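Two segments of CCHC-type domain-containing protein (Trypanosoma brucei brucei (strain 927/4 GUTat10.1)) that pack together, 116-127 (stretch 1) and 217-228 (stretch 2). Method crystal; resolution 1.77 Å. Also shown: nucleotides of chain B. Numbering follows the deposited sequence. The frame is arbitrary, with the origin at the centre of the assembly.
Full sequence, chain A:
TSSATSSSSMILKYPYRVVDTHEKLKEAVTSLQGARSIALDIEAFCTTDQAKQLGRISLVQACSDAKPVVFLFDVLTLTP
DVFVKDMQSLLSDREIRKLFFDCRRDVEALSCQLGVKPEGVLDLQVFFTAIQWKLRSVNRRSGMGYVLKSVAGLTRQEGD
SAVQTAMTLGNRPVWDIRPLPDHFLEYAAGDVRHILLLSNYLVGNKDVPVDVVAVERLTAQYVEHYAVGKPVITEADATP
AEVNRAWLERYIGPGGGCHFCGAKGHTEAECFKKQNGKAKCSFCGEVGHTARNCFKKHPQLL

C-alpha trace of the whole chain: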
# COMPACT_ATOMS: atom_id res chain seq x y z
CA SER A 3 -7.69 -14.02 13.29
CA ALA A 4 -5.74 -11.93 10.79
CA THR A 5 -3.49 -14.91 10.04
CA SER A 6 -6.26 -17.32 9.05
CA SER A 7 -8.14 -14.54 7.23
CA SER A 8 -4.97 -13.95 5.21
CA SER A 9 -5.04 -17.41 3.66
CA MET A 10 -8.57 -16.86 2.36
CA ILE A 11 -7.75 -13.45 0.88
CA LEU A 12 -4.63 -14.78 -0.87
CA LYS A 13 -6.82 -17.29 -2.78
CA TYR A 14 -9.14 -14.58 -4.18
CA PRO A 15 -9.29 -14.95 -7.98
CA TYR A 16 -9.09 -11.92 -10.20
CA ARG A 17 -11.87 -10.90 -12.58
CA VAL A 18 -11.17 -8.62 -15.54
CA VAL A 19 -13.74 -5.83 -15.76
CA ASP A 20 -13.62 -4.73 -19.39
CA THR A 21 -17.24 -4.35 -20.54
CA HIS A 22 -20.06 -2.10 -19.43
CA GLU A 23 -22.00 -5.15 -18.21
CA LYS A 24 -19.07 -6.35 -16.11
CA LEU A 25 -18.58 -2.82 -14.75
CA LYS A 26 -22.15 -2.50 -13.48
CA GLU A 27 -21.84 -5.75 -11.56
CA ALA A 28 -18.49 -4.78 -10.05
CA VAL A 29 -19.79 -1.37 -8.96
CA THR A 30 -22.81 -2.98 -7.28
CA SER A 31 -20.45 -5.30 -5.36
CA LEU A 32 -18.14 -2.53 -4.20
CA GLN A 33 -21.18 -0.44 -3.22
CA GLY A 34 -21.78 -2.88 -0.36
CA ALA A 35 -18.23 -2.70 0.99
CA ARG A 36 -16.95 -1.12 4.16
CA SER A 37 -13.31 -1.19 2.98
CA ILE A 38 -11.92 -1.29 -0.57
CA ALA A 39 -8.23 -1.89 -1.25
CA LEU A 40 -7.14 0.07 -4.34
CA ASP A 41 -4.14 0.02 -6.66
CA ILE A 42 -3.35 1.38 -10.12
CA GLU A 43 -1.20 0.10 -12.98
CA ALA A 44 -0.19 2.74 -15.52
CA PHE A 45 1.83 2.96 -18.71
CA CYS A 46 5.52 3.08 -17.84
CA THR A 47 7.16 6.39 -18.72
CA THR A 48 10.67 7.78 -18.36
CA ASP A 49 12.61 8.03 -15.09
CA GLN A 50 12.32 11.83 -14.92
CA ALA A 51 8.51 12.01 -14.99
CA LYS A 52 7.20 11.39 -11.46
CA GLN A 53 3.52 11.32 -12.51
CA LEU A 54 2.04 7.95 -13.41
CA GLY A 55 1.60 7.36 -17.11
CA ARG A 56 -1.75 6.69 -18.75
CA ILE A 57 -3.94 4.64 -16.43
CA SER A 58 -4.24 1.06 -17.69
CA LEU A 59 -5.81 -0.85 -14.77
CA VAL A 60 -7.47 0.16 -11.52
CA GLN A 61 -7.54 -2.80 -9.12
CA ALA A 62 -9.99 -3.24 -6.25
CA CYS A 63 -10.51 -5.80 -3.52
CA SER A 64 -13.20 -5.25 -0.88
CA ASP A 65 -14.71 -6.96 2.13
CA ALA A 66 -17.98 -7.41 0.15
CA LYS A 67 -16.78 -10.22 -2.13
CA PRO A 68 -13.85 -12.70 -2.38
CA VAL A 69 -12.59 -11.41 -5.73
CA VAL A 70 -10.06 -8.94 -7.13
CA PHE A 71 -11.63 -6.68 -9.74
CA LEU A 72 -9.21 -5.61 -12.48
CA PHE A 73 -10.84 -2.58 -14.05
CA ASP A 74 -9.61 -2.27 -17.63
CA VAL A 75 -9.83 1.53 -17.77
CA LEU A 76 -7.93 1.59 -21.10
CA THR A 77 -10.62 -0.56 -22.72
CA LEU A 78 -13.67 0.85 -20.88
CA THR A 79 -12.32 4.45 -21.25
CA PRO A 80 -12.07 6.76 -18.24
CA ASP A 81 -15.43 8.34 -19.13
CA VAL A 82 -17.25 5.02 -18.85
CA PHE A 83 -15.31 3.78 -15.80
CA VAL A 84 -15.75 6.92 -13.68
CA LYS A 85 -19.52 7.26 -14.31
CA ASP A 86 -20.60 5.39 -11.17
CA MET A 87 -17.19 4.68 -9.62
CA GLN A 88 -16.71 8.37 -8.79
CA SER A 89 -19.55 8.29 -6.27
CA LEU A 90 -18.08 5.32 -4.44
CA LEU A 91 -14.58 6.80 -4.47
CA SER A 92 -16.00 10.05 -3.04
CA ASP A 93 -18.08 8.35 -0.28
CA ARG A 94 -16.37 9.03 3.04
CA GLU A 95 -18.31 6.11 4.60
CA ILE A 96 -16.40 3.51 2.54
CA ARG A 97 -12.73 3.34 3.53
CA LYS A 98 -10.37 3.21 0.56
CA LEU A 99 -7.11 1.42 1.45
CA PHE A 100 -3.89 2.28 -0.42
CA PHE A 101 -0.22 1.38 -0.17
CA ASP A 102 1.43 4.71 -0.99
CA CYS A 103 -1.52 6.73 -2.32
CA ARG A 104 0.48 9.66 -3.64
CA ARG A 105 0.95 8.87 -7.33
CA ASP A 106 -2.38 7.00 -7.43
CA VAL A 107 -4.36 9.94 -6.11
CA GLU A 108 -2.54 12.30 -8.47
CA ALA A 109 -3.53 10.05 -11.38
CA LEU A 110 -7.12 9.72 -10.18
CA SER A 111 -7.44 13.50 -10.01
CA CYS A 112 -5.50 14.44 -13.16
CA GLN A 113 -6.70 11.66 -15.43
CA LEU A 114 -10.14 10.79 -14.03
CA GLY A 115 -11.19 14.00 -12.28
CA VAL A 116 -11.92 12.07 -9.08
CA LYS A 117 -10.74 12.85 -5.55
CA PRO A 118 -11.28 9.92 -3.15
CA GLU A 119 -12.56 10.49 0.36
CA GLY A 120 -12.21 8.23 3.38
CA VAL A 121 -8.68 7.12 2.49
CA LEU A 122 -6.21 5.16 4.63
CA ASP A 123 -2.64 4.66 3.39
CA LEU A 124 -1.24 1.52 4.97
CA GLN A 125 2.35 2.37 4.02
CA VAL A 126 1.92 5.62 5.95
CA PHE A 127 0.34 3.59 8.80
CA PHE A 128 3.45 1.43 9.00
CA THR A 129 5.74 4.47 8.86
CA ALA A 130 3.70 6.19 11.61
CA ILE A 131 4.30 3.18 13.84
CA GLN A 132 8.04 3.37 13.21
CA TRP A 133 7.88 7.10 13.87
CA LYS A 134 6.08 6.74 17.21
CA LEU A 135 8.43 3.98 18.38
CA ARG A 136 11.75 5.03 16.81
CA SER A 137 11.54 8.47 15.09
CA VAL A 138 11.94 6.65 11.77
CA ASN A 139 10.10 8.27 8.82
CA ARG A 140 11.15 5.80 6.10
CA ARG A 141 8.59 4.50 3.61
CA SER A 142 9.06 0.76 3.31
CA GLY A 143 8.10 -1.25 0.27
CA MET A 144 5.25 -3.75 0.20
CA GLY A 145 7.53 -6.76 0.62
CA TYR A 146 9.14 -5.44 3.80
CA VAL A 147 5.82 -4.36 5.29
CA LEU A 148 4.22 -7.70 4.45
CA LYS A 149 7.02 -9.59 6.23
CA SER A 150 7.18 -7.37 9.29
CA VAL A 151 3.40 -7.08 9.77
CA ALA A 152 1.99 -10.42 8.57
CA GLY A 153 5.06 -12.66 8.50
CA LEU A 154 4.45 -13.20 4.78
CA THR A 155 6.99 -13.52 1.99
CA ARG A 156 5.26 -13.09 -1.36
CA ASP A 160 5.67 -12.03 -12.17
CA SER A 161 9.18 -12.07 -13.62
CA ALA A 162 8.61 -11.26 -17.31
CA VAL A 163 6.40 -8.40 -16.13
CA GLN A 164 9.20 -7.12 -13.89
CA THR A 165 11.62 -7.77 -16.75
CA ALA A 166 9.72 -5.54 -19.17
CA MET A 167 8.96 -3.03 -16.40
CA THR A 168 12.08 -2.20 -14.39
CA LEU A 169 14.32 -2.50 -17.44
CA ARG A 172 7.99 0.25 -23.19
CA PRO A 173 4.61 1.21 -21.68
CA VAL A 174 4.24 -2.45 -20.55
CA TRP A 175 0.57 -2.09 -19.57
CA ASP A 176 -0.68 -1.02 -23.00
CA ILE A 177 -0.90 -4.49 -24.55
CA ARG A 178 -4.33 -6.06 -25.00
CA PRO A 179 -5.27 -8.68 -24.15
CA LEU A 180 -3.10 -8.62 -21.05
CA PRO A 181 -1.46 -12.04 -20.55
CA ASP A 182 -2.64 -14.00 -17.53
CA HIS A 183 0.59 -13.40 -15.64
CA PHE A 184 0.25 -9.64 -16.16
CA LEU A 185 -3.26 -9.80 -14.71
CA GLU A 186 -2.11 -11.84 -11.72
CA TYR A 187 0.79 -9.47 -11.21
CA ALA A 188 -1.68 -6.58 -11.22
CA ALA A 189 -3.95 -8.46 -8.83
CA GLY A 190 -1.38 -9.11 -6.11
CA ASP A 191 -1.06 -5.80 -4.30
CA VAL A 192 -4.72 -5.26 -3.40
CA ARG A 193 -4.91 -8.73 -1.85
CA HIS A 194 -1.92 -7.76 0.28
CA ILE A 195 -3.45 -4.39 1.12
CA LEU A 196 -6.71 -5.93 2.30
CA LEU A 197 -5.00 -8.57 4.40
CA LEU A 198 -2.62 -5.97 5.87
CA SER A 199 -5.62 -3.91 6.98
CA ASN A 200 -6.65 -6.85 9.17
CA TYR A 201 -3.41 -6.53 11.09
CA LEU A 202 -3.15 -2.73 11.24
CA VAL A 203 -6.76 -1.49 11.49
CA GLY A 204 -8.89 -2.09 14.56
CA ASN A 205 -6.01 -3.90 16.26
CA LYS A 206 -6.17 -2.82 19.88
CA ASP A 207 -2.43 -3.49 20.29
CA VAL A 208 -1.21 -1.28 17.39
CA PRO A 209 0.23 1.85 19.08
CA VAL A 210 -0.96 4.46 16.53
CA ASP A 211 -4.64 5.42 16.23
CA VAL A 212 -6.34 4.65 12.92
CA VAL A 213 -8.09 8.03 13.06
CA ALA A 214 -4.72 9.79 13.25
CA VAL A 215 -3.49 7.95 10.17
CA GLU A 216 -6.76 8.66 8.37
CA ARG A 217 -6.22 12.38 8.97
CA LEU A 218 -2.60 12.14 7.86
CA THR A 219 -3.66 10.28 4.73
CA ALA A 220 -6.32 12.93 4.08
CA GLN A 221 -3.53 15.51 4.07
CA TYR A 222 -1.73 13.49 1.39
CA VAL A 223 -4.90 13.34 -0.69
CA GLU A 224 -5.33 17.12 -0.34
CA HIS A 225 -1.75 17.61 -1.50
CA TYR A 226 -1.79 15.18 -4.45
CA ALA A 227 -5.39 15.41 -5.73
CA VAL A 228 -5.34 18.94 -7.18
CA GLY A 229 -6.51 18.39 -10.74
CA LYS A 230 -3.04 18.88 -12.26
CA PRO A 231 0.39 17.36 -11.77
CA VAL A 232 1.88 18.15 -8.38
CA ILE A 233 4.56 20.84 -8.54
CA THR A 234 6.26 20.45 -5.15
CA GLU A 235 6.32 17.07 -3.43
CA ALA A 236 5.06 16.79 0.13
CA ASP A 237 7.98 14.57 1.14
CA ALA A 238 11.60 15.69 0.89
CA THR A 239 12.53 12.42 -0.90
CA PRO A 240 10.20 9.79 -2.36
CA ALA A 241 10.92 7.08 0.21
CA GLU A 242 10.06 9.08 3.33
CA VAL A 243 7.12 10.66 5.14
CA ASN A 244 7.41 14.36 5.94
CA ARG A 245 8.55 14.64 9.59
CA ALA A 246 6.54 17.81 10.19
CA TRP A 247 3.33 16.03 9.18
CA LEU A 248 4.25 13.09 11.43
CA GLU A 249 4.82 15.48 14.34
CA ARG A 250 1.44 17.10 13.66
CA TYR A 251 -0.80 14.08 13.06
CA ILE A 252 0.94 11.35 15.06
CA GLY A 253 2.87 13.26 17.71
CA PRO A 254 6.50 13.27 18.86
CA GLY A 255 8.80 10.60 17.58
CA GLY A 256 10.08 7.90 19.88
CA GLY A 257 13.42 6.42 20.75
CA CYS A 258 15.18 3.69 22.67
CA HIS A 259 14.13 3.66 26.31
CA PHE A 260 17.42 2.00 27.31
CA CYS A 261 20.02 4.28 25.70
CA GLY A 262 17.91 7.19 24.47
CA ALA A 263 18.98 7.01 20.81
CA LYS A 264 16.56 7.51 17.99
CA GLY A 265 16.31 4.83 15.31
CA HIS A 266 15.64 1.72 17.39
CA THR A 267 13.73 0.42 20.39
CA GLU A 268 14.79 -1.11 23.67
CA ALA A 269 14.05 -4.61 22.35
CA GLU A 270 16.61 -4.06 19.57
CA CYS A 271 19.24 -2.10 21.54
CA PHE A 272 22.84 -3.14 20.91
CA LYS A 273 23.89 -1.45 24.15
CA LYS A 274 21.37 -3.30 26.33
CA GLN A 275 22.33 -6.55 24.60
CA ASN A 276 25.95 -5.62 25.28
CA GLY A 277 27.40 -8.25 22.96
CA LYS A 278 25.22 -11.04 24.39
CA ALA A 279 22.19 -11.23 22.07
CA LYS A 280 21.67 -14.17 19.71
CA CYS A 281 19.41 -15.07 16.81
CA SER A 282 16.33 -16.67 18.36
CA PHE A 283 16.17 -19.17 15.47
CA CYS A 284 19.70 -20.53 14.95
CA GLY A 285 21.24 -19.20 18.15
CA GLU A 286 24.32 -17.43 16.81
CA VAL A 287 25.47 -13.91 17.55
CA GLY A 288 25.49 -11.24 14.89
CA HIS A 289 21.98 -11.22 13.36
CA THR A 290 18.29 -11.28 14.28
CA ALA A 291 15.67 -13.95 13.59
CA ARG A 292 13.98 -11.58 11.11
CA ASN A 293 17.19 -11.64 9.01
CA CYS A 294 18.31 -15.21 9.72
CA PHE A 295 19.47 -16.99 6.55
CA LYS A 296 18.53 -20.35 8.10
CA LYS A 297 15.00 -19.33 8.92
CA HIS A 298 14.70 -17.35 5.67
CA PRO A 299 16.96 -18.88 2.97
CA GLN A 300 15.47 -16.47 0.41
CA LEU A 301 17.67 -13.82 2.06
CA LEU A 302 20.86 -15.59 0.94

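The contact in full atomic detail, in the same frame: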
# COMPACT_ATOMS: atom_id res chain seq x y z
N VAL A 116 -11.33 12.61 -10.29
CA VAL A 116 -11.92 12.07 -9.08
C VAL A 116 -10.95 12.29 -7.93
O VAL A 116 -9.74 12.11 -8.09
CB VAL A 116 -12.28 10.58 -9.25
CG1 VAL A 116 -13.39 10.42 -10.29
CG2 VAL A 116 -11.09 9.80 -9.69
N LYS A 117 -11.49 12.69 -6.79
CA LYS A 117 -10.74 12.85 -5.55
C LYS A 117 -11.35 11.94 -4.49
O LYS A 117 -12.47 12.22 -4.01
CB LYS A 117 -10.78 14.31 -5.10
CG LYS A 117 -10.09 14.58 -3.77
CD LYS A 117 -10.12 16.06 -3.46
CE LYS A 117 -9.44 16.34 -2.13
NZ LYS A 117 -9.40 17.79 -1.81
N PRO A 118 -10.68 10.85 -4.10
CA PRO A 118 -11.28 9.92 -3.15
C PRO A 118 -11.41 10.53 -1.77
O PRO A 118 -10.66 11.43 -1.38
CB PRO A 118 -10.29 8.75 -3.14
CG PRO A 118 -8.98 9.38 -3.43
CD PRO A 118 -9.26 10.53 -4.38
N GLU A 119 -12.37 10.03 -1.00
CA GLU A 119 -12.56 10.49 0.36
C GLU A 119 -12.75 9.29 1.26
O GLU A 119 -13.31 8.29 0.83
CB GLU A 119 -13.74 11.44 0.47
CG GLU A 119 -13.62 12.59 -0.50
CD GLU A 119 -14.83 13.49 -0.51
OE1 GLU A 119 -15.05 14.17 -1.53
OE2 GLU A 119 -15.55 13.52 0.51
N GLY A 120 -12.24 9.37 2.49
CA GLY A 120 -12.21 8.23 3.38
C GLY A 120 -11.05 7.31 3.06
O GLY A 120 -11.24 6.12 2.83
N VAL A 121 -9.84 7.85 3.00
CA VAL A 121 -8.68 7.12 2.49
C VAL A 121 -7.78 6.76 3.67
O VAL A 121 -7.64 7.54 4.61
CB VAL A 121 -7.91 7.94 1.44
CG1 VAL A 121 -6.66 7.20 0.96
CG2 VAL A 121 -8.77 8.23 0.21
N LEU A 122 -7.18 5.58 3.63
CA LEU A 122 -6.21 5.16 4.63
C LEU A 122 -5.04 4.54 3.90
O LEU A 122 -5.21 3.55 3.19
CB LEU A 122 -6.82 4.15 5.60
CG LEU A 122 -5.88 3.65 6.69
CD1 LEU A 122 -5.49 4.82 7.56
CD2 LEU A 122 -6.63 2.62 7.54
N ASP A 123 -3.84 5.11 4.09
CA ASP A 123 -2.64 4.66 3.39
C ASP A 123 -1.87 3.76 4.33
O ASP A 123 -1.34 4.21 5.35
CB ASP A 123 -1.82 5.87 2.94
CG ASP A 123 -0.59 5.49 2.14
OD1 ASP A 123 -0.05 4.39 2.28
OD2 ASP A 123 -0.16 6.34 1.33
N LEU A 124 -1.83 2.47 4.02
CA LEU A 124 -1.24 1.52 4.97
C LEU A 124 0.28 1.64 5.02
O LEU A 124 0.90 1.30 6.04
CB LEU A 124 -1.66 0.10 4.62
CG LEU A 124 -3.14 -0.20 4.80
CD1 LEU A 124 -3.38 -1.70 4.57
CD2 LEU A 124 -3.69 0.25 6.17
N GLN A 125 0.92 2.09 3.94
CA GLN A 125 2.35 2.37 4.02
C GLN A 125 2.61 3.46 5.04
O GLN A 125 3.51 3.34 5.88
CB GLN A 125 2.91 2.78 2.66
CG GLN A 125 4.42 2.90 2.64
CD GLN A 125 4.94 3.52 1.36
OE1 GLN A 125 4.57 4.63 1.00
NE2 GLN A 125 5.79 2.79 0.64
N VAL A 126 1.83 4.54 4.97
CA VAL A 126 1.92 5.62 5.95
C VAL A 126 1.64 5.09 7.36
O VAL A 126 2.33 5.47 8.32
CB VAL A 126 0.97 6.77 5.58
CG1 VAL A 126 0.96 7.84 6.64
CG2 VAL A 126 1.41 7.40 4.24
N PHE A 127 0.62 4.23 7.50
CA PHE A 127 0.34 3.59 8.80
C PHE A 127 1.59 2.93 9.35
O PHE A 127 1.98 3.16 10.51
CB PHE A 127 -0.80 2.58 8.65
CG PHE A 127 -1.68 2.43 9.88
CD1 PHE A 127 -1.13 2.35 11.14
CD2 PHE A 127 -3.06 2.39 9.76
CE1 PHE A 127 -1.93 2.20 12.28
CE2 PHE A 127 -3.89 2.26 10.89
CZ PHE A 127 -3.31 2.18 12.15
N ARG A 217 -6.40 10.94 9.14
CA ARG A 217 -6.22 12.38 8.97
C ARG A 217 -4.92 12.68 8.23
O ARG A 217 -4.87 13.54 7.34
CB ARG A 217 -6.25 13.08 10.33
CG ARG A 217 -7.62 13.02 11.01
CD ARG A 217 -8.69 13.66 10.16
NE ARG A 217 -9.31 12.69 9.24
CZ ARG A 217 -9.74 12.97 8.01
NH1 ARG A 217 -10.28 12.02 7.27
NH2 ARG A 217 -9.63 14.20 7.52
N LEU A 218 -3.86 11.94 8.56
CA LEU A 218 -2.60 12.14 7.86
C LEU A 218 -2.73 11.75 6.40
O LEU A 218 -2.27 12.47 5.50
CB LEU A 218 -1.50 11.34 8.56
CG LEU A 218 -0.12 11.29 7.91
CD1 LEU A 218 0.47 12.70 7.66
CD2 LEU A 218 0.82 10.48 8.80
N THR A 219 -3.40 10.63 6.12
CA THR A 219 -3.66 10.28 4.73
C THR A 219 -4.50 11.34 4.03
O THR A 219 -4.27 11.64 2.85
CB THR A 219 -4.35 8.92 4.65
OG1 THR A 219 -3.59 7.94 5.37
CG2 THR A 219 -4.48 8.49 3.22
N ALA A 220 -5.51 11.90 4.71
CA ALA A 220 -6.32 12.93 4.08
C ALA A 220 -5.47 14.12 3.67
O ALA A 220 -5.75 14.75 2.65
CB ALA A 220 -7.44 13.40 5.00
N GLN A 221 -4.44 14.44 4.45
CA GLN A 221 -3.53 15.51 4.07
C GLN A 221 -2.80 15.17 2.78
O GLN A 221 -2.58 16.04 1.93
CB GLN A 221 -2.53 15.76 5.20
CG GLN A 221 -1.56 16.92 4.96
CD GLN A 221 -2.29 18.22 4.71
OE1 GLN A 221 -2.32 18.73 3.59
NE2 GLN A 221 -2.91 18.76 5.76
N TYR A 222 -2.37 13.92 2.63
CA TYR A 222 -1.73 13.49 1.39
C TYR A 222 -2.68 13.60 0.21
O TYR A 222 -2.27 14.01 -0.89
CB TYR A 222 -1.20 12.07 1.53
CG TYR A 222 0.16 12.06 2.15
CD1 TYR A 222 1.28 12.42 1.41
CD2 TYR A 222 0.33 11.73 3.49
CE1 TYR A 222 2.53 12.46 1.99
CE2 TYR A 222 1.59 11.77 4.08
CZ TYR A 222 2.69 12.13 3.33
OH TYR A 222 3.95 12.19 3.90
N VAL A 223 -3.95 13.24 0.41
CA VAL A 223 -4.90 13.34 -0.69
C VAL A 223 -5.14 14.81 -1.05
O VAL A 223 -5.25 15.17 -2.22
CB VAL A 223 -6.21 12.60 -0.36
CG1 VAL A 223 -7.23 12.78 -1.50
CG2 VAL A 223 -5.94 11.11 -0.18
N GLU A 224 -5.20 15.69 -0.04
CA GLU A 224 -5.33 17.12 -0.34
C GLU A 224 -4.15 17.62 -1.15
O GLU A 224 -4.30 18.48 -2.02
CB GLU A 224 -5.44 17.91 0.96
CG GLU A 224 -6.77 17.76 1.67
CD GLU A 224 -7.92 18.34 0.86
OE1 GLU A 224 -7.87 19.54 0.53
OE2 GLU A 224 -8.86 17.57 0.56
N HIS A 225 -2.96 17.13 -0.84
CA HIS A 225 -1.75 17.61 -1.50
C HIS A 225 -1.67 17.11 -2.94
O HIS A 225 -1.28 17.86 -3.85
CB HIS A 225 -0.53 17.16 -0.70
CG HIS A 225 0.74 17.84 -1.09
ND1 HIS A 225 1.47 17.48 -2.21
CD2 HIS A 225 1.41 18.86 -0.51
CE1 HIS A 225 2.54 18.26 -2.29
NE2 HIS A 225 2.52 19.10 -1.28
N TYR A 226 -2.07 15.85 -3.18
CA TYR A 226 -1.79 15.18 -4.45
C TYR A 226 -2.98 15.15 -5.39
O TYR A 226 -2.80 14.89 -6.58
CB TYR A 226 -1.26 13.75 -4.19
CG TYR A 226 0.19 13.79 -3.80
CD1 TYR A 226 0.56 13.96 -2.48
CD2 TYR A 226 1.19 13.77 -4.77
CE1 TYR A 226 1.91 14.05 -2.11
CE2 TYR A 226 2.54 13.87 -4.42
CZ TYR A 226 2.90 14.01 -3.09
OH TYR A 226 4.23 14.11 -2.73
N ALA A 227 -4.19 15.42 -4.91
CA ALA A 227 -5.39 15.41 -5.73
C ALA A 227 -5.83 16.85 -5.98
O ALA A 227 -6.79 17.33 -5.38
CB ALA A 227 -6.50 14.60 -5.07
N VAL A 228 -5.14 17.52 -6.90
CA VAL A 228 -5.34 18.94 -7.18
C VAL A 228 -5.69 19.20 -8.64
O VAL A 228 -5.59 20.34 -9.09
CB VAL A 228 -4.12 19.78 -6.77
CG1 VAL A 228 -3.90 19.74 -5.26
CG2 VAL A 228 -2.87 19.33 -7.54
P U B 8 12.33 1.48 -1.99
OP1 U B 8 13.28 2.27 -2.81
OP2 U B 8 12.75 1.08 -0.63
O5' U B 8 10.97 2.30 -1.99
C5' U B 8 10.10 2.26 -0.88
C4' U B 8 8.85 3.04 -1.18
O4' U B 8 9.20 4.42 -1.46
C3' U B 8 8.04 2.61 -2.39
O3' U B 8 7.21 1.51 -2.09
C2' U B 8 7.28 3.88 -2.74
O2' U B 8 6.18 4.06 -1.85
C1' U B 8 8.32 4.95 -2.42
N1 U B 8 9.14 5.33 -3.60
C2 U B 8 8.60 6.24 -4.47
O2 U B 8 7.47 6.68 -4.33
N3 U B 8 9.42 6.58 -5.52
C4 U B 8 10.71 6.11 -5.72
O4 U B 8 11.36 6.49 -6.69
C5 U B 8 11.19 5.19 -4.74
C6 U B 8 10.40 4.84 -3.72
O HOH W 1 -6.86 18.86 -2.98

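The most unusual feature of this contact is a salt bridge at its margin so short that it strains belief: Lys117 NZ lies 2.4 Å from Glu224 OE2, below the usual range for a charged hydrogen bond. Lys117 reaches it fully extended, with all four chi angles t. Glu224 starts from a CA-to-CB bond that points away from the loop and folds back through two m rotamers, so that its carboxylate still reaches the lysine. The ammonium also donates to a water (Lys117 NZ to water O, 3.0 Å), which in turn donates to Glu224 O and Ala227 O, each 2.8 Å away, tying the lysine to backbone carbonyls at the helix C-terminus.

The lysine's aliphatic stem is used as well: Lys117 CG packs 3.8 Å from Ala227 CB, just after the helix ends.

Inward, the rule changes to compact apolar and branched side chains. In all, 531 Å² is buried between the stretches, with Thr219 and Val223 among the residues most covered, while the salt bridge sits where Glu224 is exposed. The strand crosses the helix at 101°, with axes 7.0 Å apart. Val121 points toward the helix, its CG1 3.4 Å from Thr219 CG2 and its CG2 4.1 Å from Val223 CG2. Val223 also meets the ring of Pro118, CG1 to CD 4.2 Å.

Thr219 does two jobs. Its methyl joins this apolar packing, while its hydroxyl accepts from the strand backbone, Asp123 N to Thr219 OG1 at 3.1 Å, satisfying a buried amide.

Asp123 then caps the next helix: its OD1 accepts from Val126 N at 3.3 Å and, weakly, from Gln125 N at 3.0 Å. Val126, in the first turn of that helix, points toward the partner helix, CG1 3.4 Å from Leu218 CD2 and CG2 4.4 Å from Tyr222 CE2. Gln125 stays out of this contact; its NE2 donates to O2' of U8 at 2.8 Å.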